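Local coordinates for uroporphyrinogen III synthase (Thermus thermophilus, PDB 1WCW), which probably catalyses the ring closure of hydroxymethylbilane to uroporphyrinogen III, a step in porphyrin biosynthesis, at residues R54-G59 / L83-P88; V60-A65 / F93-G98; G132-Q137 / R153-L158. All coordinates share one frame; numbering follows the deposited sequence.

Interaction 1 of 3, residues R54-G59 / L83-P88; sequences RALAQG and LDLEGP
Leu83 holds CG anti to its carbonyl carbon, beside the backbone N (chi1 -65°); Leu56, with CG anti to the backbone N (chi1 173°), has that atom beside its carbonyl carbon, 4.1 Å from Leu85 CD2. Here the C-terminal turn of helix 50-57 packs against the loop and capped first turn of helix 86-91, beside the mixed sheet. Leu83 CD1 rests on the Arg54 backbone, 3.9 Å from Arg54 CA, while its other branch, CD2, lies 3.8 Å from Arg54 NH2, the two side chains crossing at about a right angle. An alanine in place of Leu83 would probably open a gap beside Ala57 CB and leave the Arg54 side chain freer to move. Deeper in, Leu56 CD2 and Leu85 CD2 meet at 4.0 Å, again with crossed side chains, and Leu85 CD2 also touches the Ala57 methyl. Asp84 caps the incoming helix: its OD1 accepts from Gly87 N at 3.1 Å, on the syn side but 31° out of the carboxylate plane. Polar linkage between the segments runs through a water that donates to both Ala57 O and Asp84 O. Pro88 CG lies 3.5 Å from Ala57 O, and Pro88 CB 3.5 Å from Leu56 O.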
loop_
_atom_site.group_PDB
_atom_site.type_symbol
_atom_site.label_atom_id
_atom_site.label_comp_id
_atom_site.label_asym_id
_atom_site.label_seq_id
_atom_site.Cartn_x
_atom_site.Cartn_y
_atom_site.Cartn_z
ATOM N N ARG A 54 -8.417 18.806 -14.410
ATOM C CA ARG A 54 -9.430 19.584 -15.161
ATOM C C ARG A 54 -10.513 18.674 -15.766
ATOM O O ARG A 54 -11.712 18.993 -15.739
ATOM C CB ARG A 54 -8.770 20.373 -16.301
ATOM C CG ARG A 54 -7.925 21.530 -15.809
ATOM C CD ARG A 54 -7.226 22.261 -16.980
ATOM N NE ARG A 54 -6.672 23.533 -16.533
ATOM C CZ ARG A 54 -7.395 24.536 -16.022
ATOM N NH1 ARG A 54 -6.789 25.651 -15.635
ATOM N NH2 ARG A 54 -8.720 24.437 -15.904
ATOM N N ALA A 55 -10.053 17.524 -16.272
ATOM C CA ALA A 55 -10.986 16.560 -16.824
ATOM C C ALA A 55 -11.945 16.064 -15.738
ATOM O O ALA A 55 -13.173 15.922 -15.961
ATOM C CB ALA A 55 -10.245 15.390 -17.473
ATOM N N LEU A 56 -11.395 15.727 -14.555
ATOM C CA LEU A 56 -12.269 15.309 -13.466
ATOM C C LEU A 56 -13.287 16.416 -13.131
ATOM O O LEU A 56 -14.477 16.151 -12.827
ATOM C CB LEU A 56 -11.420 14.991 -12.221
ATOM C CG LEU A 56 -12.137 14.705 -10.945
ATOM C CD1 LEU A 56 -12.997 13.447 -11.125
ATOM C CD2 LEU A 56 -11.090 14.487 -9.828
ATOM N N ALA A 57 -12.849 17.691 -13.172
ATOM C CA ALA A 57 -13.756 18.796 -12.816
ATOM C C ALA A 57 -14.940 18.966 -13.814
ATOM O O ALA A 57 -15.899 19.653 -13.501
ATOM C CB ALA A 57 -12.921 20.132 -12.719
ATOM N N GLN A 58 -14.813 18.357 -14.973
ATOM C CA GLN A 58 -15.880 18.396 -15.997
ATOM C C GLN A 58 -16.970 17.361 -15.681
ATOM O O GLN A 58 -18.022 17.375 -16.331
ATOM C CB GLN A 58 -15.307 18.065 -17.370
ATOM C CG GLN A 58 -14.229 18.993 -17.822
ATOM C CD GLN A 58 -14.702 20.395 -17.827
ATOM O OE1 GLN A 58 -15.727 20.733 -18.442
ATOM N NE2 GLN A 58 -13.976 21.240 -17.130
ATOM N N GLY A 59 -16.748 16.499 -14.679
ATOM C CA GLY A 59 -17.727 15.491 -14.313
ATOM C C GLY A 59 -17.302 14.101 -14.809
ATOM O O GLY A 59 -16.775 13.883 -15.921
ATOM N N LEU A 83 -10.228 24.728 -8.995
ATOM C CA LEU A 83 -11.275 23.920 -9.580
ATOM C C LEU A 83 -12.200 23.375 -8.524
ATOM O O LEU A 83 -11.808 23.124 -7.404
ATOM C CB LEU A 83 -10.640 22.765 -10.335
ATOM C CG LEU A 83 -9.795 23.069 -11.546
ATOM C CD1 LEU A 83 -9.092 21.799 -11.991
ATOM C CD2 LEU A 83 -10.655 23.654 -12.677
ATOM N N ASP A 84 -13.458 23.210 -8.890
ATOM C CA ASP A 84 -14.394 22.620 -7.995
ATOM C C ASP A 84 -14.464 21.121 -8.279
ATOM O O ASP A 84 -14.953 20.686 -9.352
ATOM C CB ASP A 84 -15.777 23.246 -8.187
ATOM C CG ASP A 84 -16.868 22.419 -7.572
ATOM O OD1 ASP A 84 -16.640 21.836 -6.487
ATOM O OD2 ASP A 84 -17.970 22.370 -8.160
ATOM N N LEU A 85 -13.925 20.346 -7.323
ATOM C CA LEU A 85 -13.968 18.879 -7.452
ATOM C C LEU A 85 -15.071 18.310 -6.585
ATOM O O LEU A 85 -15.558 17.204 -6.859
ATOM C CB LEU A 85 -12.620 18.292 -7.041
ATOM C CG LEU A 85 -11.431 18.696 -7.902
ATOM C CD1 LEU A 85 -10.222 17.890 -7.435
ATOM C CD2 LEU A 85 -11.650 18.443 -9.370
ATOM N N GLU A 86 -15.498 19.023 -5.565
ATOM C CA GLU A 86 -16.538 18.460 -4.695
ATOM C C GLU A 86 -17.844 18.260 -5.421
ATOM O O GLU A 86 -18.528 17.246 -5.201
ATOM C CB GLU A 86 -16.769 19.352 -3.453
ATOM C CG GLU A 86 -15.515 19.490 -2.598
ATOM C CD GLU A 86 -15.720 20.357 -1.355
ATOM O OE1 GLU A 86 -16.448 19.928 -0.444
ATOM O OE2 GLU A 86 -15.159 21.469 -1.285
ATOM N N GLY A 87 -18.198 19.198 -6.308
ATOM C CA GLY A 87 -19.429 19.064 -7.059
ATOM C C GLY A 87 -19.422 17.797 -7.918
ATOM O O GLY A 87 -20.314 16.960 -7.855
ATOM N N PRO A 88 -18.442 17.645 -8.820
ATOM C CA PRO A 88 -18.357 16.459 -9.685
ATOM C C PRO A 88 -18.273 15.172 -8.852
ATOM O O PRO A 88 -18.910 14.157 -9.158
ATOM C CB PRO A 88 -17.074 16.677 -10.472
ATOM C CG PRO A 88 -16.924 18.175 -10.458
ATOM C CD PRO A 88 -17.464 18.689 -9.180
HETATM O O HOH W 1 -16.314 21.570 -11.539
#

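Interaction 2 of 3, residues V60-A65 / F93-G98; sequences VDLFLA and FRLARG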
loop_
_atom_site.group_PDB
_atom_site.type_symbol
_atom_site.label_atom_id
_atom_site.label_comp_id
_atom_site.label_asym_id
_atom_site.label_seq_id
_atom_site.Cartn_x
_atom_site.Cartn_y
_atom_site.Cartn_z
ATOM N N VAL A 60 -17.563 13.119 -13.931
ATOM C CA VAL A 60 -17.288 11.696 -14.216
ATOM C C VAL A 60 -18.445 10.858 -13.664
ATOM O O VAL A 60 -19.180 11.290 -12.767
ATOM C CB VAL A 60 -15.949 11.200 -13.569
ATOM C CG1 VAL A 60 -14.780 11.996 -14.140
ATOM C CG2 VAL A 60 -15.978 11.329 -12.060
ATOM N N ASP A 61 -18.524 9.648 -14.179
ATOM C CA ASP A 61 -19.613 8.786 -13.725
ATOM C C ASP A 61 -19.252 7.976 -12.527
ATOM O O ASP A 61 -20.104 7.673 -11.700
ATOM C CB ASP A 61 -19.989 7.915 -14.913
ATOM C CG ASP A 61 -20.465 8.760 -16.038
ATOM O OD1 ASP A 61 -21.582 9.290 -15.901
ATOM O OD2 ASP A 61 -19.671 8.996 -16.990
ATOM N N LEU A 62 -17.970 7.661 -12.415
ATOM C CA LEU A 62 -17.493 6.845 -11.321
ATOM C C LEU A 62 -16.141 7.388 -10.881
ATOM O O LEU A 62 -15.328 7.836 -11.698
ATOM C CB LEU A 62 -17.365 5.391 -11.788
ATOM C CG LEU A 62 -17.005 4.314 -10.780
ATOM C CD1 LEU A 62 -17.641 2.985 -11.254
ATOM C CD2 LEU A 62 -15.562 4.209 -10.636
ATOM N N PHE A 63 -15.924 7.350 -9.581
ATOM C CA PHE A 63 -14.651 7.731 -8.987
ATOM C C PHE A 63 -14.208 6.597 -8.085
ATOM O O PHE A 63 -14.898 6.182 -7.175
ATOM C CB PHE A 63 -14.800 9.030 -8.157
ATOM C CG PHE A 63 -13.500 9.455 -7.476
ATOM C CD1 PHE A 63 -12.428 9.966 -8.224
ATOM C CD2 PHE A 63 -13.325 9.281 -6.118
ATOM C CE1 PHE A 63 -11.178 10.277 -7.580
ATOM C CE2 PHE A 63 -12.116 9.595 -5.497
ATOM C CZ PHE A 63 -11.062 10.071 -6.205
ATOM N N LEU A 64 -13.013 6.090 -8.324
ATOM C CA LEU A 64 -12.447 5.006 -7.564
ATOM C C LEU A 64 -11.183 5.478 -6.809
ATOM O O LEU A 64 -10.132 5.818 -7.460
ATOM C CB LEU A 64 -12.143 3.826 -8.483
ATOM C CG LEU A 64 -11.960 2.431 -7.831
ATOM C CD1 LEU A 64 -11.998 1.425 -8.968
ATOM C CD2 LEU A 64 -10.676 2.293 -7.025
ATOM N N ALA A 65 -11.286 5.531 -5.496
ATOM C CA ALA A 65 -10.172 5.920 -4.641
ATOM C C ALA A 65 -9.456 4.684 -4.126
ATOM O O ALA A 65 -10.123 3.799 -3.585
ATOM C CB ALA A 65 -10.711 6.708 -3.418
ATOM N N PHE A 93 -20.584 8.093 -8.731
ATOM C CA PHE A 93 -20.710 6.883 -7.915
ATOM C C PHE A 93 -19.273 6.730 -7.355
ATOM O O PHE A 93 -18.310 6.653 -8.135
ATOM C CB PHE A 93 -21.094 5.682 -8.764
ATOM C CG PHE A 93 -21.340 4.441 -7.999
ATOM C CD1 PHE A 93 -22.508 4.300 -7.230
ATOM C CD2 PHE A 93 -20.433 3.425 -8.018
ATOM C CE1 PHE A 93 -22.728 3.098 -6.493
ATOM C CE2 PHE A 93 -20.660 2.235 -7.256
ATOM C CZ PHE A 93 -21.846 2.099 -6.493
ATOM N N ARG A 94 -19.152 6.661 -6.053
ATOM C CA ARG A 94 -17.838 6.656 -5.421
ATOM C C ARG A 94 -17.509 5.345 -4.804
ATOM O O ARG A 94 -18.277 4.830 -3.962
ATOM C CB ARG A 94 -17.804 7.753 -4.378
ATOM C CG ARG A 94 -18.007 9.166 -4.930
ATOM C CD ARG A 94 -17.954 10.235 -3.812
ATOM N NE ARG A 94 -18.976 10.088 -2.797
ATOM C CZ ARG A 94 -20.240 10.491 -2.950
ATOM N NH1 ARG A 94 -21.079 10.288 -1.915
ATOM N NH2 ARG A 94 -20.653 11.065 -4.086
ATOM N N LEU A 95 -16.366 4.781 -5.170
ATOM C CA LEU A 95 -15.862 3.552 -4.594
ATOM C C LEU A 95 -14.566 3.736 -3.864
ATOM O O LEU A 95 -13.697 4.525 -4.327
ATOM C CB LEU A 95 -15.596 2.532 -5.664
ATOM C CG LEU A 95 -16.811 1.998 -6.383
ATOM C CD1 LEU A 95 -16.391 1.130 -7.526
ATOM C CD2 LEU A 95 -17.741 1.197 -5.400
ATOM N N ALA A 96 -14.382 3.082 -2.738
ATOM C CA ALA A 96 -13.069 3.135 -2.045
ATOM C C ALA A 96 -12.563 1.720 -1.988
ATOM O O ALA A 96 -13.286 0.779 -1.674
ATOM C CB ALA A 96 -13.258 3.697 -0.699
ATOM N N ARG A 97 -11.292 1.530 -2.319
ATOM C CA ARG A 97 -10.722 0.191 -2.296
ATOM C C ARG A 97 -10.723 -0.383 -0.879
ATOM O O ARG A 97 -10.938 -1.589 -0.733
ATOM C CB ARG A 97 -9.284 0.226 -2.837
ATOM C CG ARG A 97 -8.643 -1.156 -2.918
ATOM C CD ARG A 97 -7.199 -1.074 -3.456
ATOM N NE ARG A 97 -6.320 -0.263 -2.641
ATOM C CZ ARG A 97 -5.010 -0.100 -2.870
ATOM N NH1 ARG A 97 -4.436 -0.721 -3.872
ATOM N NH2 ARG A 97 -4.354 0.743 -2.099
ATOM N N GLY A 98 -10.529 0.443 0.135
ATOM C CA GLY A 98 -10.454 -0.058 1.507
ATOM C C GLY A 98 -10.795 1.035 2.486
ATOM O O GLY A 98 -11.145 2.147 2.092
#
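The Phe93 ring takes the Leu62 methyl obliquely, with Leu62 CD1 4.3 Å from Phe93 CD2, and it also meets the imidazole of His113, their planes only about 5° apart. The ring of Phe63 points to the opposite face of the sheet, where it packs on Leu74 of helix 68-80. These two aromatics mark the alternation of neighbouring parallel strands, 62-65 and 93-96: Leu62, Leu64, Phe93 and Leu95 share one face, Phe63, Ala65, Arg94 and Ala96 the other. On the leucine face, Leu95 CD1 lies 4.3 Å from Leu62 CD1, and Leu95 CB is 4.2 Å from Leu64 CG. On the other, the methyls of Ala65 and Ala96 both touch Ala101 of helix 99-107. The guanidinium of Arg94 turns away to the carbonyls of Pro111 and Leu89. Between the faces runs a ladder of five backbone bonds, from Phe93 N to Asp61 O at 3.0 Å through to Arg97 N and Ala65 O at 2.8 Å. The ladder satisfies the N-H groups of Phe63, Ala65, Phe93, Leu95 and Arg97, and the backbones of Leu62 and Leu64 bond to strand 132-137; apolar side chains fill the faces, and the Arg94 charge is met by carbonyls outside the pair.

Interaction 3 of 3, residues G132-Q137 / R153-L158; sequences GVAALQ and RGYRVL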
loop_
_atom_site.group_PDB
_atom_site.type_symbol
_atom_site.label_atom_id
_atom_site.label_comp_id
_atom_site.label_asym_id
_atom_site.label_seq_id
_atom_site.Cartn_x
_atom_site.Cartn_y
_atom_site.Cartn_z
ATOM N N GLY A 132 -19.635 5.953 -19.841
ATOM C CA GLY A 132 -19.041 7.158 -19.367
ATOM C C GLY A 132 -17.591 7.019 -18.997
ATOM O O GLY A 132 -16.840 6.191 -19.497
ATOM N N VAL A 133 -17.249 7.830 -18.014
ATOM C CA VAL A 133 -15.865 7.982 -17.538
ATOM C C VAL A 133 -15.694 7.571 -16.088
ATOM O O VAL A 133 -16.541 7.942 -15.270
ATOM C CB VAL A 133 -15.434 9.441 -17.678
ATOM C CG1 VAL A 133 -14.007 9.580 -17.187
ATOM C CG2 VAL A 133 -15.574 9.846 -19.128
ATOM N N ALA A 134 -14.659 6.803 -15.862
ATOM C CA ALA A 134 -14.293 6.358 -14.504
ATOM C C ALA A 134 -12.936 6.962 -14.169
ATOM O O ALA A 134 -11.914 6.649 -14.786
ATOM C CB ALA A 134 -14.210 4.815 -14.418
ATOM N N ALA A 135 -12.908 7.769 -13.132
ATOM C CA ALA A 135 -11.676 8.385 -12.649
ATOM C C ALA A 135 -11.073 7.429 -11.640
ATOM O O ALA A 135 -11.779 6.945 -10.729
ATOM C CB ALA A 135 -12.001 9.686 -11.968
ATOM N N LEU A 136 -9.809 7.095 -11.806
ATOM C CA LEU A 136 -9.134 6.140 -10.948
ATOM C C LEU A 136 -7.948 6.837 -10.299
ATOM O O LEU A 136 -7.012 7.278 -11.012
ATOM C CB LEU A 136 -8.689 4.940 -11.815
ATOM C CG LEU A 136 -7.783 3.952 -11.121
ATOM C CD1 LEU A 136 -8.434 3.287 -9.950
ATOM C CD2 LEU A 136 -7.426 2.916 -12.114
ATOM N N GLN A 137 -7.928 6.924 -8.995
ATOM C CA GLN A 137 -6.796 7.525 -8.302
ATOM C C GLN A 137 -5.758 6.440 -8.036
ATOM O O GLN A 137 -6.063 5.401 -7.425
ATOM C CB GLN A 137 -7.289 8.097 -6.985
ATOM C CG GLN A 137 -6.174 8.650 -6.067
ATOM C CD GLN A 137 -5.749 7.632 -5.007
ATOM O OE1 GLN A 137 -4.540 7.345 -4.839
ATOM N NE2 GLN A 137 -6.677 7.130 -4.308
ATOM N N ARG A 153 -16.212 -3.018 -17.899
ATOM C CA ARG A 153 -17.495 -2.536 -17.409
ATOM C C ARG A 153 -18.080 -1.382 -18.221
ATOM O O ARG A 153 -19.169 -0.901 -17.899
ATOM C CB ARG A 153 -17.335 -2.089 -15.939
ATOM C CG ARG A 153 -17.092 -3.183 -14.955
ATOM C CD ARG A 153 -18.236 -4.177 -14.833
ATOM N NE ARG A 153 -18.035 -4.912 -13.592
ATOM C CZ ARG A 153 -17.221 -5.952 -13.495
ATOM N NH1 ARG A 153 -16.582 -6.384 -14.575
ATOM N NH2 ARG A 153 -16.932 -6.476 -12.318
ATOM N N GLY A 154 -17.359 -0.881 -19.225
ATOM C CA GLY A 154 -17.915 0.137 -20.111
ATOM C C GLY A 154 -17.367 1.555 -20.007
ATOM O O GLY A 154 -17.778 2.467 -20.725
ATOM N N TYR A 155 -16.377 1.783 -19.126
ATOM C CA TYR A 155 -15.872 3.119 -18.936
ATOM C C TYR A 155 -14.557 3.435 -19.637
ATOM O O TYR A 155 -13.705 2.577 -19.833
ATOM C CB TYR A 155 -15.592 3.343 -17.421
ATOM C CG TYR A 155 -16.790 3.107 -16.544
ATOM C CD1 TYR A 155 -16.941 1.893 -15.879
ATOM C CD2 TYR A 155 -17.758 4.065 -16.403
ATOM C CE1 TYR A 155 -18.043 1.644 -15.081
ATOM C CE2 TYR A 155 -18.886 3.841 -15.617
ATOM C CZ TYR A 155 -19.008 2.607 -14.965
ATOM O OH TYR A 155 -20.150 2.372 -14.200
ATOM N N ARG A 156 -14.449 4.708 -19.948
ATOM C CA ARG A 156 -13.163 5.248 -20.351
ATOM C C ARG A 156 -12.430 5.573 -18.989
ATOM O O ARG A 156 -13.039 6.266 -18.133
ATOM C CB ARG A 156 -13.314 6.537 -21.110
ATOM C CG ARG A 156 -11.970 7.175 -21.519
ATOM C CD ARG A 156 -12.196 8.438 -22.393
ATOM N NE ARG A 156 -13.006 9.447 -21.701
ATOM C CZ ARG A 156 -13.502 10.563 -22.238
ATOM N NH1 ARG A 156 -14.214 11.402 -21.486
ATOM N NH2 ARG A 156 -13.305 10.850 -23.522
ATOM N N VAL A 157 -11.197 5.156 -18.845
ATOM C CA VAL A 157 -10.457 5.387 -17.580
ATOM C C VAL A 157 -9.724 6.723 -17.598
ATOM O O VAL A 157 -9.021 7.028 -18.582
ATOM C CB VAL A 157 -9.476 4.256 -17.280
ATOM C CG1 VAL A 157 -8.663 4.564 -15.988
ATOM C CG2 VAL A 157 -10.258 2.961 -17.058
ATOM N N LEU A 158 -9.911 7.539 -16.542
ATOM C CA LEU A 158 -9.214 8.835 -16.386
ATOM C C LEU A 158 -8.283 8.607 -15.184
ATOM O O LEU A 158 -8.720 8.602 -14.062
ATOM C CB LEU A 158 -10.256 9.915 -16.145
ATOM C CG LEU A 158 -9.666 11.266 -15.690
ATOM C CD1 LEU A 158 -8.857 11.907 -16.840
ATOM C CD2 LEU A 158 -10.788 12.138 -15.281
HETATM O O HOH W 2 -17.308 4.778 -21.935
#
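Gly132 O is gripped twice: Arg156 N donates to it at 2.8 Å, and a water donates as well. The same water gives its other hydrogen to Gly154 O at 2.7 Å, so it bridges the two segments where the pairing starts. From there the bonds alternate in direction. Ala134 N donates to Arg156 O at 2.8 Å, Leu158 N to Ala134 O, and Leu136 N to Leu158 O at 2.9 Å. Ala134 therefore uses both its N-H and its carbonyl on the same neighbour. The N-H and C=O groups of Val133 and Ala135 point to the other neighbour, pairing with Asp61, Leu62 and Leu64; Val133 N also donates to Asp61 OD2. The two strands and helix 144-152 form a beta-alpha-beta unit, and Gly154 ends that helix in a Schellman motif, with positive phi. Tyr155 sends its hydroxyl to Pro128 O, while its CB packs 3.6 Å from Ala134 CB; Val157, on the same face as these two, touches Leu136 CB with its CG1 at 4.2 Å. On the opposite face Val133 and Arg156 lie side by side, pointing the same way, with Val133 CG2 at the edge of the guanidinium, near its plane, and 3.7 Å from Arg156 NE. Val133 CG1 meets Leu158 CB at 3.9 Å.

Overall arrangement
Interactions 2 and 3 are parallel strand pairings in one mixed sheet, joined because strands 62-65 and 132-137 are themselves neighbours, with Leu62 O probably accepting from Ala135 N. Interaction 2 is the more buried, seven of its ten touching residues against four of ten in interaction 3, which has a charged residue and a water at one end; its centre also lies nearer that of the chain, about 17 Å away. Interaction 1, about 26 Å out, is partly buried but joins helix ends, and relies on leucine, alanine and proline contacts plus a bridging water in place of a backbone ladder. Segment 54-59 runs straight into 60-65, helix 86-91 is followed by strand 93-96, and Leu56 packs on Ala135 of interaction 3.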